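ATP phosphoribosyltransferase (Thermotoga maritima, PDB 1O64) catalyses the condensation of ATP with 5-phosphoribose 1-diphosphate to N'-(5'-phosphoribosyl)-ATP and diphosphate, the first step of histidine biosynthesis and probably its main control point. Local coordinates at residues 102-107 / 123-128; 97-102 / 143-148. All blocks are in the same frame, centred on the assembly; numbering follows the deposited sequence.

Contact 1 (102-107 / 123-128)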
ATOM      1  N   GLY A 102      -3.502  11.752  28.000  1.00 52.25           N
ATOM      2  CA  GLY A 102      -2.084  11.924  27.732  1.00 48.55           C
ATOM      3  C   GLY A 102      -1.807  11.734  26.235  1.00 46.95           C
ATOM      4  O   GLY A 102      -2.598  12.158  25.401  1.00 45.03           O
ATOM      5  N   GLU A 103      -0.660  11.147  25.952  1.00 45.81           N
ATOM      6  CA  GLU A 103      -0.203  10.884  24.592  1.00 45.49           C
ATOM      7  C   GLU A 103      -1.226  10.007  23.866  1.00 43.78           C
ATOM      8  O   GLU A 103      -1.746   9.050  24.440  1.00 43.82           O
ATOM      9  CB  GLU A 103       1.162  10.211  24.659  1.00 47.71           C
ATOM     10  CG  GLU A 103       1.777   9.786  23.347  1.00 50.73           C
ATOM     11  CD  GLU A 103       3.081   9.032  23.529  1.00 52.77           C
ATOM     12  OE1 GLU A 103       4.144   9.673  23.374  1.00 52.57           O
ATOM     13  OE2 GLU A 103       3.053   7.812  23.798  1.00 54.32           O
ATOM     14  N   LYS A 104      -1.600  10.388  22.654  1.00 41.94           N
ATOM     15  CA  LYS A 104      -2.604   9.606  21.911  1.00 40.02           C
ATOM     16  C   LYS A 104      -1.940   8.672  20.918  1.00 37.49           C
ATOM     17  O   LYS A 104      -1.102   9.112  20.132  1.00 39.59           O
ATOM     18  CB  LYS A 104      -3.553  10.561  21.189  1.00 42.08           C
ATOM     19  CG  LYS A 104      -4.318  11.507  22.091  1.00 43.82           C
ATOM     20  CD  LYS A 104      -3.575  12.823  22.305  1.00 45.84           C
ATOM     21  CE  LYS A 104      -4.525  13.852  22.910  1.00 47.10           C
ATOM     22  NZ  LYS A 104      -4.683  13.650  24.379  1.00 47.74           N
ATOM     23  N   ARG A 105      -2.244   7.388  20.964  1.00 35.92           N
ATOM     24  CA  ARG A 105      -1.669   6.436  19.996  1.00 32.55           C
ATOM     25  C   ARG A 105      -2.628   6.356  18.802  1.00 30.00           C
ATOM     26  O   ARG A 105      -3.784   5.992  18.959  1.00 29.47           O
ATOM     27  CB  ARG A 105      -1.459   5.071  20.626  1.00 31.35           C
ATOM     28  CG  ARG A 105      -0.163   4.948  21.439  1.00 33.49           C
ATOM     29  CD  ARG A 105      -0.096   3.565  22.094  1.00 34.18           C
ATOM     30  NE  ARG A 105      -1.371   3.272  22.741  1.00 35.35           N
ATOM     31  CZ  ARG A 105      -1.911   2.071  22.840  1.00 37.85           C
ATOM     32  NH1 ARG A 105      -3.095   1.933  23.431  1.00 38.81           N
ATOM     33  NH2 ARG A 105      -1.283   1.006  22.371  1.00 37.77           N
ATOM     34  N   ILE A 106      -2.172   6.768  17.626  1.00 29.27           N
ATOM     35  CA  ILE A 106      -3.064   6.795  16.456  1.00 27.99           C
ATOM     36  C   ILE A 106      -2.464   5.997  15.300  1.00 28.08           C
ATOM     37  O   ILE A 106      -1.397   6.377  14.787  1.00 28.07           O
ATOM     38  CB  ILE A 106      -3.312   8.244  15.975  1.00 26.56           C
ATOM     39  CG1 ILE A 106      -3.711   9.175  17.110  1.00 26.94           C
ATOM     40  CG2 ILE A 106      -4.403   8.257  14.892  1.00 21.97           C
ATOM     41  CD1 ILE A 106      -4.021  10.602  16.708  1.00 28.96           C
ATOM     42  N   ALA A 107      -3.156   4.946  14.886  1.00 25.67           N
ATOM     43  CA  ALA A 107      -2.734   4.134  13.744  1.00 25.78           C
ATOM     44  C   ALA A 107      -3.348   4.739  12.473  1.00 25.02           C
ATOM     45  O   ALA A 107      -4.471   5.239  12.508  1.00 23.55           O
ATOM     46  CB  ALA A 107      -3.205   2.687  13.872  1.00 21.52           C
ATOM     47  N   TRP A 123      -1.611  18.332  20.405  1.00 50.63           N
ATOM     48  CA  TRP A 123      -1.684  17.034  21.028  1.00 48.56           C
ATOM     49  C   TRP A 123      -0.322  16.335  21.000  1.00 47.62           C
ATOM     50  O   TRP A 123       0.514  16.584  20.145  1.00 48.19           O
ATOM     51  CB  TRP A 123      -2.655  16.087  20.326  1.00 46.69           C
ATOM     52  CG  TRP A 123      -4.108  16.264  20.585  1.00 44.01           C
ATOM     53  CD1 TRP A 123      -4.707  17.154  21.427  1.00 44.16           C
ATOM     54  CD2 TRP A 123      -5.176  15.496  19.999  1.00 43.61           C
ATOM     55  NE1 TRP A 123      -6.065  17.006  21.397  1.00 43.52           N
ATOM     56  CE2 TRP A 123      -6.383  15.987  20.530  1.00 44.09           C
ATOM     57  CE3 TRP A 123      -5.218  14.435  19.088  1.00 41.79           C
ATOM     58  CZ2 TRP A 123      -7.627  15.470  20.177  1.00 43.88           C
ATOM     59  CZ3 TRP A 123      -6.450  13.929  18.727  1.00 42.38           C
ATOM     60  CH2 TRP A 123      -7.636  14.437  19.268  1.00 45.00           C
ATOM     61  N   HIS A 124      -0.163  15.436  21.957  1.00 46.58           N
ATOM     62  CA  HIS A 124       1.049  14.601  21.978  1.00 45.44           C
ATOM     63  C   HIS A 124       0.584  13.281  21.349  1.00 43.25           C
ATOM     64  O   HIS A 124      -0.340  12.656  21.872  1.00 41.93           O
ATOM     65  CB  HIS A 124       1.598  14.462  23.380  1.00 51.42           C
ATOM     66  CG  HIS A 124       2.541  15.579  23.747  1.00 57.43           C
ATOM     67  ND1 HIS A 124       3.904  15.472  23.567  1.00 60.96           N
ATOM     68  CD2 HIS A 124       2.329  16.807  24.262  1.00 58.91           C
ATOM     69  CE1 HIS A 124       4.496  16.582  23.965  1.00 61.22           C
ATOM     70  NE2 HIS A 124       3.562  17.411  24.391  1.00 61.21           N
ATOM     71  N   CYS A 125       1.072  12.968  20.159  1.00 41.32           N
ATOM     72  CA  CYS A 125       0.636  11.754  19.487  1.00 39.28           C
ATOM     73  C   CYS A 125       1.782  10.808  19.175  1.00 37.35           C
ATOM     74  O   CYS A 125       2.917  11.212  18.957  1.00 38.75           O
ATOM     75  CB  CYS A 125      -0.043  12.089  18.140  1.00 36.30           C
ATOM     76  SG  CYS A 125      -1.518  13.099  18.319  1.00 37.48           S
ATOM     77  N   ARG A 126       1.441   9.539  19.146  1.00 35.47           N
ATOM     78  CA  ARG A 126       2.392   8.498  18.763  1.00 35.21           C
ATOM     79  C   ARG A 126       1.734   7.825  17.534  1.00 34.54           C
ATOM     80  O   ARG A 126       0.672   7.234  17.698  1.00 32.85           O
ATOM     81  CB  ARG A 126       2.646   7.511  19.874  1.00 40.01           C
ATOM     82  CG  ARG A 126       3.954   6.739  19.670  1.00 45.01           C
ATOM     83  CD  ARG A 126       4.862   6.962  20.878  1.00 48.38           C
ATOM     84  NE  ARG A 126       6.265   6.832  20.491  1.00 53.93           N
ATOM     85  CZ  ARG A 126       6.910   7.677  19.693  1.00 53.90           C
ATOM     86  NH1 ARG A 126       6.292   8.735  19.183  1.00 56.13           N
ATOM     87  NH2 ARG A 126       8.190   7.440  19.429  1.00 53.28           N
ATOM     88  N   ILE A 127       2.287   8.119  16.374  1.00 32.68           N
ATOM     89  CA  ILE A 127       1.705   7.682  15.111  1.00 33.90           C
ATOM     90  C   ILE A 127       2.204   6.358  14.606  1.00 32.84           C
ATOM     91  O   ILE A 127       3.384   6.167  14.350  1.00 34.77           O
ATOM     92  CB  ILE A 127       1.935   8.801  14.049  1.00 31.99           C
ATOM     93  CG1 ILE A 127       1.242  10.061  14.556  1.00 35.32           C
ATOM     94  CG2 ILE A 127       1.400   8.366  12.693  1.00 32.41           C
ATOM     95  CD1 ILE A 127       1.378  11.320  13.743  1.00 33.76           C
ATOM     96  N   ILE A 128       1.303   5.410  14.405  1.00 33.45           N
ATOM     97  CA  ILE A 128       1.666   4.070  13.916  1.00 31.56           C
ATOM     98  C   ILE A 128       1.165   3.877  12.493  1.00 31.44           C
ATOM     99  O   ILE A 128      -0.035   3.698  12.286  1.00 29.19           O
ATOM    100  CB  ILE A 128       1.019   3.009  14.824  1.00 30.76           C
ATOM    101  CG1 ILE A 128       1.450   3.221  16.281  1.00 34.05           C
ATOM    102  CG2 ILE A 128       1.357   1.598  14.372  1.00 29.31           C
ATOM    103  CD1 ILE A 128       0.322   2.974  17.270  1.00 33.56           C
TER
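Lys104 lays its aliphatic end across the indole of Trp123, the two side chains crossing at about a right angle. Its CE sits 3.4 Å from the centroid of the five-membered ring of Trp123, a CH-pi contact over the face, and NZ lies farther out along nearly the same normal, 4.5 Å from that centroid, as a cation-pi partner. The bend at chi2 (91°) brings CD and CE round onto the ring face, and the bend at chi4 (80°) then turns NZ to Gly102 O, at 2.8 Å in the carbonyl plane, and to Pro100 O. The two strands run parallel, joined by a ladder in which Lys104 and Ile106 each give and accept one backbone bond. It begins with Lys104 N to His124 O (2.7 Å) and ends with Ile128 N to Ile106 O (2.9 Å), where the donor stands above the carbonyl plane. On the lysine's face of the sheet, CD1 of Ile106 meets SG of Cys125 at 3.9 Å; that sulfur is in a disulfide with Cys118 of helix 111-120, which covers this face. Just before the strand, the extended Glu103 crosses Arg126 obliquely, OE2 resting 3.5 Å from Arg126 CD. OE1 lies well out of the guanidinium plane, with no N-H of Arg126 pointing at it, so the opposite charges attract without a salt bridge. The two strands and the helix form a right-handed beta-alpha-beta crossover. Chemically, two carbonyls and the indole face grip the Lys104 ammonium, which probably stabilises its positive charge and helps hold the loop before the strand.

Contact 2 (97-102 / 143-148)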
ATOM      1  N   ARG A  97     -15.649   5.596  24.527  1.00 58.18           N
ATOM      2  CA  ARG A  97     -14.408   5.741  25.235  1.00 59.89           C
ATOM      3  C   ARG A  97     -13.679   7.062  25.108  1.00 61.35           C
ATOM      4  O   ARG A  97     -12.680   7.300  25.822  1.00 60.99           O
ATOM      5  CB  ARG A  97     -13.457   4.593  24.831  1.00 59.56           C
ATOM      6  CG  ARG A  97     -12.810   3.910  26.017  1.00 60.48           C
ATOM      7  CD  ARG A  97     -11.849   2.818  25.619  1.00 62.16           C
ATOM      8  NE  ARG A  97     -12.479   1.653  25.015  1.00 63.00           N
ATOM      9  CZ  ARG A  97     -11.813   0.676  24.398  1.00 61.68           C
ATOM     10  NH1 ARG A  97     -12.468  -0.352  23.868  1.00 62.14           N
ATOM     11  NH2 ARG A  97     -10.499   0.716  24.294  1.00 61.23           N
ATOM     12  N   GLY A  98     -14.091   7.943  24.207  1.00 61.93           N
ATOM     13  CA  GLY A  98     -13.476   9.239  24.044  1.00 62.73           C
ATOM     14  C   GLY A  98     -12.006   9.248  23.677  1.00 62.98           C
ATOM     15  O   GLY A  98     -11.431   8.277  23.190  1.00 63.13           O
ATOM     16  N   ILE A  99     -11.375  10.397  23.906  1.00 62.97           N
ATOM     17  CA  ILE A  99      -9.982  10.664  23.599  1.00 62.80           C
ATOM     18  C   ILE A  99      -9.090  10.546  24.827  1.00 62.73           C
ATOM     19  O   ILE A  99      -9.419  11.080  25.884  1.00 62.61           O
ATOM     20  CB  ILE A  99      -9.855  12.121  23.075  1.00 63.69           C
ATOM     21  CG1 ILE A  99     -10.759  12.354  21.869  1.00 63.97           C
ATOM     22  CG2 ILE A  99      -8.415  12.486  22.774  1.00 62.40           C
ATOM     23  CD1 ILE A  99     -10.388  11.591  20.622  1.00 64.73           C
ATOM     24  N   PRO A 100      -7.934   9.915  24.679  1.00 62.30           N
ATOM     25  CA  PRO A 100      -6.988   9.756  25.767  1.00 61.51           C
ATOM     26  C   PRO A 100      -6.511  11.113  26.268  1.00 60.49           C
ATOM     27  O   PRO A 100      -6.378  12.039  25.471  1.00 59.63           O
ATOM     28  CB  PRO A 100      -5.847   8.947  25.176  1.00 62.17           C
ATOM     29  CG  PRO A 100      -6.400   8.319  23.941  1.00 62.34           C
ATOM     30  CD  PRO A 100      -7.451   9.273  23.434  1.00 62.30           C
ATOM     31  N   GLU A 101      -6.256  11.219  27.567  1.00 58.88           N
ATOM     32  CA  GLU A 101      -5.804  12.451  28.187  1.00 56.66           C
ATOM     33  C   GLU A 101      -4.351  12.768  27.871  1.00 54.35           C
ATOM     34  O   GLU A 101      -3.988  13.906  27.569  1.00 53.85           O
ATOM     35  CB  GLU A 101      -5.954  12.346  29.720  1.00 59.63           C
ATOM     36  CG  GLU A 101      -7.344  12.749  30.191  1.00 62.74           C
ATOM     37  CD  GLU A 101      -7.483  14.264  30.223  1.00 64.89           C
ATOM     38  OE1 GLU A 101      -6.706  14.888  30.987  1.00 66.80           O
ATOM     39  OE2 GLU A 101      -8.336  14.804  29.498  1.00 64.43           O
ATOM     40  N   GLY A 102      -3.502  11.752  28.000  1.00 52.25           N
ATOM     41  CA  GLY A 102      -2.084  11.924  27.732  1.00 48.55           C
ATOM     42  C   GLY A 102      -1.807  11.734  26.235  1.00 46.95           C
ATOM     43  O   GLY A 102      -2.598  12.158  25.401  1.00 45.03           O
ATOM     44  N   SER A 143      -3.389   0.727  19.009  1.00 28.42           N
ATOM     45  CA  SER A 143      -3.559   2.171  19.160  1.00 28.31           C
ATOM     46  C   SER A 143      -4.848   2.463  19.923  1.00 27.46           C
ATOM     47  O   SER A 143      -5.696   1.574  20.027  1.00 23.90           O
ATOM     48  CB  SER A 143      -3.677   2.863  17.775  1.00 28.16           C
ATOM     49  OG  SER A 143      -4.965   2.582  17.216  1.00 26.37           O
ATOM     50  N   ASP A 144      -4.980   3.715  20.327  1.00 28.03           N
ATOM     51  CA  ASP A 144      -6.184   4.210  20.978  1.00 28.80           C
ATOM     52  C   ASP A 144      -7.203   4.719  19.949  1.00 28.75           C
ATOM     53  O   ASP A 144      -8.411   4.690  20.145  1.00 29.00           O
ATOM     54  CB  ASP A 144      -5.834   5.437  21.849  1.00 29.48           C
ATOM     55  CG  ASP A 144      -4.694   5.143  22.807  1.00 34.30           C
ATOM     56  OD1 ASP A 144      -4.822   4.122  23.509  1.00 33.52           O
ATOM     57  OD2 ASP A 144      -3.697   5.911  22.813  1.00 35.22           O
ATOM     58  N   LEU A 145      -6.700   5.424  18.931  1.00 28.06           N
ATOM     59  CA  LEU A 145      -7.561   6.036  17.924  1.00 26.72           C
ATOM     60  C   LEU A 145      -6.997   5.715  16.532  1.00 25.41           C
ATOM     61  O   LEU A 145      -5.982   5.055  16.401  1.00 24.86           O
ATOM     62  CB  LEU A 145      -7.578   7.573  18.033  1.00 26.06           C
ATOM     63  CG  LEU A 145      -7.835   8.182  19.416  1.00 28.04           C
ATOM     64  CD1 LEU A 145      -7.513   9.666  19.423  1.00 28.51           C
ATOM     65  CD2 LEU A 145      -9.269   7.938  19.878  1.00 23.15           C
ATOM     66  N   ILE A 146      -7.717   6.112  15.495  1.00 24.21           N
ATOM     67  CA  ILE A 146      -7.245   5.933  14.144  1.00 23.76           C
ATOM     68  C   ILE A 146      -7.619   7.192  13.337  1.00 24.20           C
ATOM     69  O   ILE A 146      -8.474   7.928  13.797  1.00 23.58           O
ATOM     70  CB  ILE A 146      -7.829   4.742  13.367  1.00 21.98           C
ATOM     71  CG1 ILE A 146      -9.351   4.883  13.179  1.00 22.32           C
ATOM     72  CG2 ILE A 146      -7.478   3.416  14.047  1.00 21.32           C
ATOM     73  CD1 ILE A 146      -9.953   3.742  12.346  1.00 20.89           C
ATOM     74  N   VAL A 147      -6.854   7.415  12.277  1.00 23.46           N
ATOM     75  CA  VAL A 147      -7.225   8.460  11.315  1.00 24.20           C
ATOM     76  C   VAL A 147      -7.376   7.697   9.982  1.00 24.26           C
ATOM     77  O   VAL A 147      -6.413   7.087   9.508  1.00 23.91           O
ATOM     78  CB  VAL A 147      -6.299   9.635  11.229  1.00 24.90           C
ATOM     79  CG1 VAL A 147      -6.575  10.484   9.976  1.00 25.87           C
ATOM     80  CG2 VAL A 147      -6.444  10.532  12.479  1.00 23.64           C
ATOM     81  N   ASP A 148      -8.590   7.698   9.448  1.00 23.83           N
ATOM     82  CA  ASP A 148      -8.815   6.920   8.218  1.00 23.66           C
ATOM     83  C   ASP A 148      -9.932   7.495   7.385  1.00 23.46           C
ATOM     84  O   ASP A 148     -10.679   8.403   7.774  1.00 23.25           O
ATOM     85  CB  ASP A 148      -9.135   5.478   8.665  1.00 21.89           C
ATOM     86  CG  ASP A 148      -8.917   4.454   7.565  1.00 27.77           C
ATOM     87  OD1 ASP A 148      -8.251   4.758   6.539  1.00 26.82           O
ATOM     88  OD2 ASP A 148      -9.421   3.328   7.713  1.00 27.52           O
TER
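Ile99 and Pro100 meet Leu145 through their apolar ends, and these contacts carry most of the interface. CD1 of Ile99 comes in across the end of the leucine at about a right angle, 3.7 Å from Leu145 CD1 and 3.9 Å from Leu145 CD2, thereby touching both branches of the fork. The ring of Pro100 meets the same leucine through CD, 4.0 Å from Leu145 CD1. With an alanine in place of Leu145, Ile99 CD1 and Pro100 CD would probably be left without their methyl partners and a gap would probably open between loop and strand.

A second kind of contact sets carbon against a polar side chain. Pro100 CG rests on Asp144, 3.6 Å from its CB, and also packs against the carboxylate carbon. Because CG of Asp144 lies anti to the carbonyl carbon (chi1 -53°), the carboxylate passes beside the proline ring while OD1 forms a salt bridge with Arg105. No hydrogen bond joins the two segments; Ser143 OG instead donates to Leu145 O within its own segment, at 2.8 Å.

The loop between strands 81-94 and 104-108 thus lies against the start of strand 145-150, where Ile99 and Leu145 both also pack on Leu91 of strand 81-94 and Leu164 of strand 161-176.

The centres of the two contacts lie about 7 Å apart, on the same side of the chain's centre, and Gly102 belongs to both. Along the chain the loop 97-102 leads into strand 104-108, helix 111-120 and strand 125-129 follow, and strand 145-150 comes last, so the pairing in contact 1 forms within the longer span bridged by contact 2. Across the sheet the order is 145-150, 104-108, 125-129, all parallel, with 125-129 outermost within this chain. Strand 104-108 serves both neighbours: the backbones of Arg105 and Ala107 bond to Leu145 and Val147 on one side, and 125-129 pairs on the other. Together they tie loop and three strands into one edge of the mixed sheet.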